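PDB 3QLL: citrate lyase from Yersinia pestis, which probably acts as a magnesium-dependent lyase related to the beta subunit of citrate lyase. Local coordinates for residues 45-50 and 259-264; 171-176 and 210-215; 224-229 and 248-253. All blocks are in the same frame, centred on the assembly; numbering follows the deposited sequence.

Interaction 1 of 3, residues 45-50 and 259-264; sequences TRSWLF and AQISTI
Ile261 lays its CD1 methyl over the outer side of strand 47-52, between the CB atoms of Ser47 and Leu49. The strand is the first of a (beta/alpha)8, or TIM, barrel, and helix 261-267 follows the last strand, so this contact packs the helix after the eighth strand against the seam where the barrel closes. From Ile261 CD1 it is 4.0 Å to Ser47 CB and 4.1 Å to Leu49 CB, so one methyl group bridges two neighbouring outward-facing positions. The torsion about CA-CB (chi1 -64°) sets CG1 beside the backbone N, and the second turn (chi2 -57°) folds CD1 onto the strand. The other branch, CG2, passes 4.0 Å from Ser47 OG. That hydroxyl has hydrogen-bond partners in Asn265, one turn on from Ile261, and the backbone N of Asp68, and so ties the helix to the approach of the second strand. Leu49 and Ile261 also both touch Ala67, which extends the apolar patch. Arg46 reaches past the helix, where its guanidinium meets Asp68 in a salt bridge and Thr269 in a hydrogen bond. On the opposite side of the strand Trp48 turns away from the helix; its ring N-H, NE1, bonds to Thr45 OG1 over 2.8 Å, with the hydroxyl 21° out of the indole plane. No hydrogen bond crosses between 45-50 and 259-264 themselves. One turn after Ile261, Ile264 sets its CG2 methyl 4.0 Å from Ser47 CB and 3.4 Å from Arg46 O.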
loop_
_atom_site.group_PDB
_atom_site.type_symbol
_atom_site.label_atom_id
_atom_site.label_comp_id
_atom_site.label_asym_id
_atom_site.label_seq_id
_atom_site.Cartn_x
_atom_site.Cartn_y
_atom_site.Cartn_z
ATOM N N THR A 45 -23.232 9.136 11.075
ATOM C CA THR A 45 -22.508 9.099 12.351
ATOM C C THR A 45 -21.077 9.647 12.211
ATOM O O THR A 45 -20.416 9.456 11.165
ATOM C CB THR A 45 -22.429 7.662 12.937
ATOM O OG1 THR A 45 -21.416 6.900 12.283
ATOM C CG2 THR A 45 -23.802 6.973 12.876
ATOM N N ARG A 46 -20.603 10.334 13.246
ATOM C CA ARG A 46 -19.287 10.971 13.231
ATOM C C ARG A 46 -18.447 10.435 14.393
ATOM O O ARG A 46 -17.224 10.284 14.264
ATOM C CB ARG A 46 -19.404 12.494 13.354
ATOM C CG ARG A 46 -20.239 13.160 12.290
ATOM C CD ARG A 46 -20.836 14.462 12.760
ATOM N NE ARG A 46 -21.653 14.280 13.960
ATOM C CZ ARG A 46 -22.199 15.278 14.662
ATOM N NH1 ARG A 46 -22.013 16.546 14.284
ATOM N NH2 ARG A 46 -22.926 15.007 15.742
ATOM N N SER A 47 -19.100 10.227 15.538
ATOM C CA SER A 47 -18.428 9.803 16.768
ATOM C C SER A 47 -18.953 8.474 17.313
ATOM O O SER A 47 -20.146 8.298 17.500
ATOM C CB SER A 47 -18.562 10.887 17.860
ATOM O OG SER A 47 -19.869 11.434 17.891
ATOM N N TRP A 48 -18.045 7.567 17.591
ATOM C CA TRP A 48 -18.376 6.309 18.240
ATOM C C TRP A 48 -17.646 6.195 19.569
ATOM O O TRP A 48 -16.419 6.120 19.602
ATOM C CB TRP A 48 -18.003 5.121 17.340
ATOM C CG TRP A 48 -18.821 5.057 16.096
ATOM C CD1 TRP A 48 -18.877 5.999 15.102
ATOM C CD2 TRP A 48 -19.666 3.986 15.676
ATOM N NE1 TRP A 48 -19.715 5.591 14.109
ATOM C CE2 TRP A 48 -20.204 4.350 14.417
ATOM C CE3 TRP A 48 -20.005 2.744 16.226
ATOM C CZ2 TRP A 48 -21.090 3.530 13.708
ATOM C CZ3 TRP A 48 -20.893 1.928 15.527
ATOM C CH2 TRP A 48 -21.421 2.321 14.279
ATOM N N LEU A 49 -18.389 6.168 20.661
ATOM C CA LEU A 49 -17.777 6.187 21.995
ATOM C C LEU A 49 -17.818 4.826 22.647
ATOM O O LEU A 49 -18.906 4.289 22.904
ATOM C CB LEU A 49 -18.465 7.199 22.887
ATOM C CG LEU A 49 -17.911 7.355 24.301
ATOM C CD1 LEU A 49 -16.427 7.820 24.426
ATOM C CD2 LEU A 49 -18.855 8.308 25.007
ATOM N N PHE A 50 -16.634 4.303 22.964
ATOM C CA PHE A 50 -16.507 3.056 23.719
ATOM C C PHE A 50 -16.720 3.361 25.194
ATOM O O PHE A 50 -16.027 4.189 25.755
ATOM C CB PHE A 50 -15.121 2.415 23.532
ATOM C CG PHE A 50 -14.904 1.768 22.202
ATOM C CD1 PHE A 50 -15.450 0.518 21.921
ATOM C CD2 PHE A 50 -14.116 2.390 21.228
ATOM C CE1 PHE A 50 -15.234 -0.088 20.697
ATOM C CE2 PHE A 50 -13.889 1.775 19.997
ATOM C CZ PHE A 50 -14.454 0.540 19.734
ATOM N N ALA A 259 -14.645 13.511 26.530
ATOM C CA ALA A 259 -13.999 14.799 26.233
ATOM C C ALA A 259 -13.587 14.932 24.754
ATOM O O ALA A 259 -13.409 16.045 24.230
ATOM C CB ALA A 259 -12.786 14.993 27.124
ATOM N N GLN A 260 -13.397 13.793 24.099
ATOM C CA GLN A 260 -12.963 13.804 22.718
ATOM C C GLN A 260 -14.135 14.044 21.779
ATOM O O GLN A 260 -13.930 14.516 20.654
ATOM C CB GLN A 260 -12.262 12.481 22.362
ATOM C CG GLN A 260 -10.976 12.201 23.100
ATOM C CD GLN A 260 -10.403 10.827 22.766
ATOM O OE1 GLN A 260 -11.147 9.879 22.456
ATOM N NE2 GLN A 260 -9.083 10.709 22.825
ATOM N N ILE A 261 -15.350 13.820 22.283
ATOM C CA ILE A 261 -16.535 13.754 21.428
ATOM C C ILE A 261 -16.834 15.042 20.673
ATOM O O ILE A 261 -17.126 15.003 19.480
ATOM C CB ILE A 261 -17.797 13.320 22.223
ATOM C CG1 ILE A 261 -17.619 11.899 22.753
ATOM C CG2 ILE A 261 -19.042 13.334 21.339
ATOM C CD1 ILE A 261 -17.346 10.908 21.685
ATOM N N SER A 262 -16.786 16.177 21.363
ATOM C CA SER A 262 -17.139 17.442 20.733
ATOM C C SER A 262 -16.122 17.782 19.630
ATOM O O SER A 262 -16.495 18.240 18.550
ATOM C CB SER A 262 -17.229 18.580 21.776
ATOM O OG SER A 262 -15.972 19.133 22.124
ATOM N N THR A 263 -14.845 17.551 19.904
ATOM C CA THR A 263 -13.805 17.761 18.893
ATOM C C THR A 263 -14.050 16.933 17.623
ATOM O O THR A 263 -13.999 17.467 16.507
ATOM C CB THR A 263 -12.414 17.397 19.461
ATOM O OG1 THR A 263 -12.120 18.248 20.594
ATOM C CG2 THR A 263 -11.356 17.604 18.430
ATOM N N ILE A 264 -14.373 15.658 17.803
ATOM C CA ILE A 264 -14.589 14.754 16.691
ATOM C C ILE A 264 -15.865 15.163 15.925
ATOM O O ILE A 264 -15.884 15.192 14.685
ATOM C CB ILE A 264 -14.700 13.298 17.162
ATOM C CG1 ILE A 264 -13.331 12.768 17.611
ATOM C CG2 ILE A 264 -15.301 12.438 16.069
ATOM C CD1 ILE A 264 -13.392 11.396 18.323
#

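Interaction 2 of 3, residues 171-176 and 210-215; sequences NAVESI and RARLVS
Arg212 runs out from its CB past Val173 and across Glu174, joining two neighbouring helical elements on the outside of the TIM barrel: helix 173-177, after the fifth strand, and helix 203-220, after the sixth. CG leaves CB anti to the backbone nitrogen (chi1 -161°) and the chain stays extended to NE, which carries the guanidinium across to the other helix. On the way CG passes 3.9 Å from Val173 CG1 and 3.4 Å from Glu174 OE2, and CD stays close to this oxygen at 3.6 Å. NE then gives a nearly straight bond to the same OE2, 2.7 Å at 169°; OE2 offers its syn lone pair and lies close to the guanidinium plane. NH2 reaches Glu174 OE1 at 3.0 Å, more tilted. The result is a side-on, two-nitrogen salt bridge with the planes only 20° apart, which should restrict rotation of both groups. Glu174 attains it by bending its chain at chi2. Beneath this polar clasp, Val173 CG2 meets Leu213 CD1 at 3.7 Å, the two side chains crossing at about a right angle; both also touch Ile164 of the fifth strand. Further round, Asn171 packs on Met219 of the third subunit, and Ala211 on Leu208 of the second. At the far end of the guanidinium, Arg212 NH1 donates to Asn171 OD1 over 3.2 Å, meeting a lone pair in the amide plane.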
loop_
_atom_site.group_PDB
_atom_site.type_symbol
_atom_site.label_atom_id
_atom_site.label_comp_id
_atom_site.label_asym_id
_atom_site.label_seq_id
_atom_site.Cartn_x
_atom_site.Cartn_y
_atom_site.Cartn_z
ATOM N N ASN A 171 -4.975 -8.017 5.375
ATOM C CA ASN A 171 -4.744 -8.737 4.109
ATOM C C ASN A 171 -6.046 -9.286 3.499
ATOM O O ASN A 171 -6.102 -9.583 2.320
ATOM C CB ASN A 171 -3.682 -9.848 4.259
ATOM C CG ASN A 171 -2.282 -9.273 4.354
ATOM O OD1 ASN A 171 -2.041 -8.151 3.924
ATOM N ND2 ASN A 171 -1.369 -10.013 4.922
ATOM N N ALA A 172 -7.071 -9.458 4.326
ATOM C CA ALA A 172 -8.335 -9.943 3.819
ATOM C C ALA A 172 -9.379 -8.823 3.786
ATOM O O ALA A 172 -10.566 -9.115 3.690
ATOM C CB ALA A 172 -8.838 -11.116 4.671
ATOM N N VAL A 173 -8.951 -7.558 3.881
ATOM C CA VAL A 173 -9.921 -6.475 4.099
ATOM C C VAL A 173 -10.920 -6.323 2.940
ATOM O O VAL A 173 -12.080 -6.009 3.158
ATOM C CB VAL A 173 -9.256 -5.100 4.474
ATOM C CG1 VAL A 173 -8.609 -4.408 3.255
ATOM C CG2 VAL A 173 -10.279 -4.179 5.126
ATOM N N GLU A 174 -10.466 -6.585 1.720
ATOM C CA GLU A 174 -11.346 -6.519 0.571
ATOM C C GLU A 174 -12.469 -7.548 0.697
ATOM O O GLU A 174 -13.629 -7.233 0.479
ATOM C CB GLU A 174 -10.560 -6.693 -0.752
ATOM C CG GLU A 174 -9.544 -5.531 -0.969
ATOM C CD GLU A 174 -8.304 -5.622 -0.056
ATOM O OE1 GLU A 174 -8.017 -6.731 0.442
ATOM O OE2 GLU A 174 -7.620 -4.588 0.168
ATOM N N SER A 175 -12.142 -8.769 1.078
ATOM C CA SER A 175 -13.186 -9.774 1.181
ATOM C C SER A 175 -14.101 -9.570 2.402
ATOM O O SER A 175 -15.271 -9.944 2.316
ATOM C CB SER A 175 -12.582 -11.192 1.153
ATOM O OG SER A 175 -11.973 -11.614 2.347
ATOM N N ILE A 176 -13.572 -9.057 3.522
ATOM C CA ILE A 176 -14.368 -8.701 4.717
ATOM C C ILE A 176 -15.407 -7.598 4.446
ATOM O O ILE A 176 -16.536 -7.661 4.932
ATOM C CB ILE A 176 -13.436 -8.280 5.890
ATOM C CG1 ILE A 176 -12.680 -9.514 6.376
ATOM C CG2 ILE A 176 -14.219 -7.574 7.019
ATOM C CD1 ILE A 176 -11.475 -9.216 7.269
ATOM N N ARG A 210 -4.358 2.146 6.727
ATOM C CA ARG A 210 -5.566 2.993 6.790
ATOM C C ARG A 210 -6.091 3.236 5.370
ATOM O O ARG A 210 -7.296 3.237 5.173
ATOM C CB ARG A 210 -5.310 4.323 7.506
ATOM C CG ARG A 210 -5.440 4.276 9.053
ATOM C CD ARG A 210 -5.330 5.732 9.622
ATOM N NE ARG A 210 -5.728 5.888 11.024
ATOM C CZ ARG A 210 -4.810 5.917 12.007
ATOM N NH1 ARG A 210 -3.499 5.782 11.681
ATOM N NH2 ARG A 210 -5.167 6.063 13.294
ATOM N N ALA A 211 -5.192 3.505 4.420
ATOM C CA ALA A 211 -5.615 3.771 3.066
ATOM C C ALA A 211 -6.288 2.523 2.470
ATOM O O ALA A 211 -7.309 2.640 1.802
ATOM C CB ALA A 211 -4.440 4.255 2.200
ATOM N N ARG A 212 -5.741 1.346 2.767
ATOM C CA ARG A 212 -6.313 0.088 2.304
ATOM C C ARG A 212 -7.668 -0.170 2.947
ATOM O O ARG A 212 -8.577 -0.691 2.298
ATOM C CB ARG A 212 -5.355 -1.078 2.569
ATOM C CG ARG A 212 -5.670 -2.271 1.729
ATOM C CD ARG A 212 -4.657 -3.391 1.858
ATOM N NE ARG A 212 -5.184 -4.649 1.334
ATOM C CZ ARG A 212 -4.589 -5.806 1.536
ATOM N NH1 ARG A 212 -3.464 -5.816 2.231
ATOM N NH2 ARG A 212 -5.101 -6.927 1.040
ATOM N N LEU A 213 -7.819 0.200 4.217
ATOM C CA LEU A 213 -9.119 0.017 4.851
ATOM C C LEU A 213 -10.191 0.920 4.221
ATOM O O LEU A 213 -11.256 0.428 3.811
ATOM C CB LEU A 213 -9.035 0.266 6.350
ATOM C CG LEU A 213 -10.397 0.294 7.059
ATOM C CD1 LEU A 213 -11.073 -1.057 6.937
ATOM C CD2 LEU A 213 -10.251 0.667 8.514
ATOM N N VAL A 214 -9.869 2.204 4.058
ATOM C CA VAL A 214 -10.812 3.177 3.491
ATOM C C VAL A 214 -11.230 2.750 2.070
ATOM O O VAL A 214 -12.415 2.726 1.744
ATOM C CB VAL A 214 -10.199 4.607 3.474
ATOM C CG1 VAL A 214 -11.069 5.575 2.691
ATOM C CG2 VAL A 214 -10.032 5.097 4.876
ATOM N N SER A 215 -10.262 2.357 1.251
ATOM C CA SER A 215 -10.550 1.882 -0.101
ATOM C C SER A 215 -11.574 0.714 -0.155
ATOM O O SER A 215 -12.478 0.715 -0.956
ATOM C CB SER A 215 -9.248 1.475 -0.798
ATOM O OG SER A 215 -9.535 0.833 -2.017
#

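Interaction 3 of 3, residues 224-229 and 248-253; sequences AIDAPF and FGFSAK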
loop_
_atom_site.group_PDB
_atom_site.type_symbol
_atom_site.label_atom_id
_atom_site.label_comp_id
_atom_site.label_asym_id
_atom_site.label_seq_id
_atom_site.Cartn_x
_atom_site.Cartn_y
_atom_site.Cartn_z
ATOM N N ALA A 224 -15.719 4.116 6.658
ATOM C CA ALA A 224 -14.543 3.726 7.433
ATOM C C ALA A 224 -14.531 4.531 8.716
ATOM O O ALA A 224 -14.740 5.751 8.703
ATOM C CB ALA A 224 -13.297 3.976 6.653
ATOM N N ILE A 225 -14.365 3.849 9.838
ATOM C CA ILE A 225 -14.315 4.545 11.102
ATOM C C ILE A 225 -12.934 4.494 11.723
ATOM O O ILE A 225 -12.452 3.415 12.061
ATOM C CB ILE A 225 -15.326 3.967 12.085
ATOM C CG1 ILE A 225 -16.722 3.959 11.448
ATOM C CG2 ILE A 225 -15.302 4.766 13.389
ATOM C CD1 ILE A 225 -17.663 2.983 12.090
ATOM N N ASP A 226 -12.332 5.665 11.928
ATOM C CA ASP A 226 -10.981 5.711 12.461
ATOM C C ASP A 226 -10.894 5.235 13.923
ATOM O O ASP A 226 -11.864 5.340 14.714
ATOM C CB ASP A 226 -10.381 7.117 12.320
ATOM C CG ASP A 226 -8.860 7.129 12.528
ATOM O OD1 ASP A 226 -8.195 6.069 12.324
ATOM O OD2 ASP A 226 -8.335 8.208 12.879
ATOM N N ALA A 227 -9.698 4.728 14.235
ATOM C CA ALA A 227 -9.286 4.335 15.561
ATOM C C ALA A 227 -9.446 5.472 16.552
ATOM O O ALA A 227 -9.419 6.643 16.170
ATOM C CB ALA A 227 -7.840 3.843 15.532
ATOM N N PRO A 228 -9.633 5.116 17.833
ATOM C CA PRO A 228 -9.610 6.127 18.895
ATOM C C PRO A 228 -8.200 6.688 19.082
ATOM O O PRO A 228 -7.222 5.943 18.944
ATOM C CB PRO A 228 -10.040 5.351 20.148
ATOM C CG PRO A 228 -9.773 3.909 19.838
ATOM C CD PRO A 228 -9.899 3.753 18.337
ATOM N N PHE A 229 -8.107 7.958 19.466
ATOM C CA PHE A 229 -6.821 8.547 19.783
ATOM C C PHE A 229 -6.619 8.325 21.258
ATOM O O PHE A 229 -7.493 8.655 22.057
ATOM C CB PHE A 229 -6.815 10.041 19.440
ATOM C CG PHE A 229 -5.472 10.710 19.604
ATOM C CD1 PHE A 229 -4.444 10.501 18.701
ATOM C CD2 PHE A 229 -5.268 11.624 20.640
ATOM C CE1 PHE A 229 -3.198 11.138 18.863
ATOM C CE2 PHE A 229 -4.042 12.268 20.812
ATOM C CZ PHE A 229 -3.008 12.025 19.919
ATOM N N PHE A 248 -8.128 11.347 4.509
ATOM C CA PHE A 248 -7.937 10.003 3.963
ATOM C C PHE A 248 -9.233 9.377 3.415
ATOM O O PHE A 248 -9.182 8.506 2.529
ATOM C CB PHE A 248 -7.318 9.089 5.030
ATOM C CG PHE A 248 -5.895 8.805 4.827
ATOM C CD1 PHE A 248 -4.999 9.836 4.552
ATOM C CD2 PHE A 248 -5.416 7.501 4.891
ATOM C CE1 PHE A 248 -3.657 9.579 4.362
ATOM C CE2 PHE A 248 -4.069 7.225 4.696
ATOM C CZ PHE A 248 -3.186 8.270 4.430
ATOM N N GLY A 249 -10.381 9.894 3.886
ATOM C CA GLY A 249 -11.696 9.375 3.519
ATOM C C GLY A 249 -12.510 8.640 4.584
ATOM O O GLY A 249 -13.541 8.079 4.282
ATOM N N PHE A 250 -12.004 8.573 5.805
ATOM C CA PHE A 250 -12.788 8.189 6.994
ATOM C C PHE A 250 -13.983 9.149 7.200
ATOM O O PHE A 250 -13.865 10.357 6.947
ATOM C CB PHE A 250 -11.909 8.189 8.270
ATOM C CG PHE A 250 -10.928 7.043 8.343
ATOM C CD1 PHE A 250 -11.304 5.815 8.878
ATOM C CD2 PHE A 250 -9.651 7.174 7.829
ATOM C CE1 PHE A 250 -10.405 4.753 8.919
ATOM C CE2 PHE A 250 -8.753 6.135 7.863
ATOM C CZ PHE A 250 -9.121 4.921 8.412
ATOM N N SER A 251 -15.126 8.596 7.621
ATOM C CA SER A 251 -16.356 9.366 7.776
ATOM C C SER A 251 -16.594 9.608 9.238
ATOM O O SER A 251 -17.463 10.403 9.602
ATOM C CB SER A 251 -17.560 8.583 7.208
ATOM O OG SER A 251 -17.339 8.209 5.856
ATOM N N ALA A 252 -15.858 8.886 10.078
ATOM C CA ALA A 252 -16.083 8.960 11.508
ATOM C C ALA A 252 -14.857 8.512 12.244
ATOM O O ALA A 252 -13.982 7.899 11.665
ATOM C CB ALA A 252 -17.284 8.129 11.914
ATOM N N LYS A 253 -14.852 8.732 13.546
ATOM C CA LYS A 253 -13.729 8.344 14.374
ATOM C C LYS A 253 -14.209 7.886 15.767
ATOM O O LYS A 253 -15.097 8.503 16.370
ATOM C CB LYS A 253 -12.732 9.515 14.497
ATOM C CG LYS A 253 -11.488 9.253 15.322
ATOM C CD LYS A 253 -10.492 10.421 15.197
ATOM C CE LYS A 253 -9.197 10.166 15.988
ATOM N NZ LYS A 253 -8.382 9.046 15.432
#
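Lys253 NZ is 2.7 Å from Asp226 OD2 and equally 2.7 Å from Ala227 O, donating to both. The lysine lies alongside Asp226, both chains pointing the same way, and a bend at its last torsion (chi4 67°) turns the ammonium in between these oxygens. It approaches OD2 from above the carboxylate plane, 56° out of it. Glu241 of helix 235-248 forms a further salt bridge with NZ, while Asp226 OD1 is paired with Arg210 and takes a weak bond from Ala227 N. Lys253 and Arg210 beside Asp226 would probably favour its ionised form. Beside this network the Phe250 ring supplies an apolar wall. Asp226 CB sits over one face in a CH-pi contact, 4.1 Å from the ring centroid, and Ala224 CB touches ring atom CD1 at 3.5 Å; Val214 of helix 203-220 packs against the ring as well. The backbone fixes these positions: Asp226 N bonds to Ala252 O at 2.8 Å, and Ser251 N to Ala224 O at 3.1 Å. Ile225 and Ala252 pair on the other face of the sheet, with Ile225 CG2 4.2 Å from Ala252 CB. Upstream, Gly249 ends helix 235-248 in a Schellman motif with positive phi, releasing the chain toward the last strand. Strands 224-226 and 252-255 are parallel neighbours joined by that helix: the right-handed beta-alpha-beta crossover from which TIM barrels are built, here between the seventh and eighth strands.

In the fold
Interactions 1 and 3 are buried and share the closing seam of the barrel: Arg46 O accepts from Lys253 N, pairing the first strand with the eighth, and Gln260 NE2 probably bonds to Phe229 O. Interaction 2 lies about 23 Å from interaction 1, centre to centre, among the outer helices and only partly buried. It meets interaction 3 through helix 203-220, where Val214 also packs on the backbone of Phe248. Their chemistry differs accordingly: isoleucine methyls packing on the strand, with no hydrogen bond, make interaction 1, a bidentate salt bridge spans interaction 2, and interaction 3 adds strand bonding to buried charges. Interactions 2 and 3 also touch the second subunit.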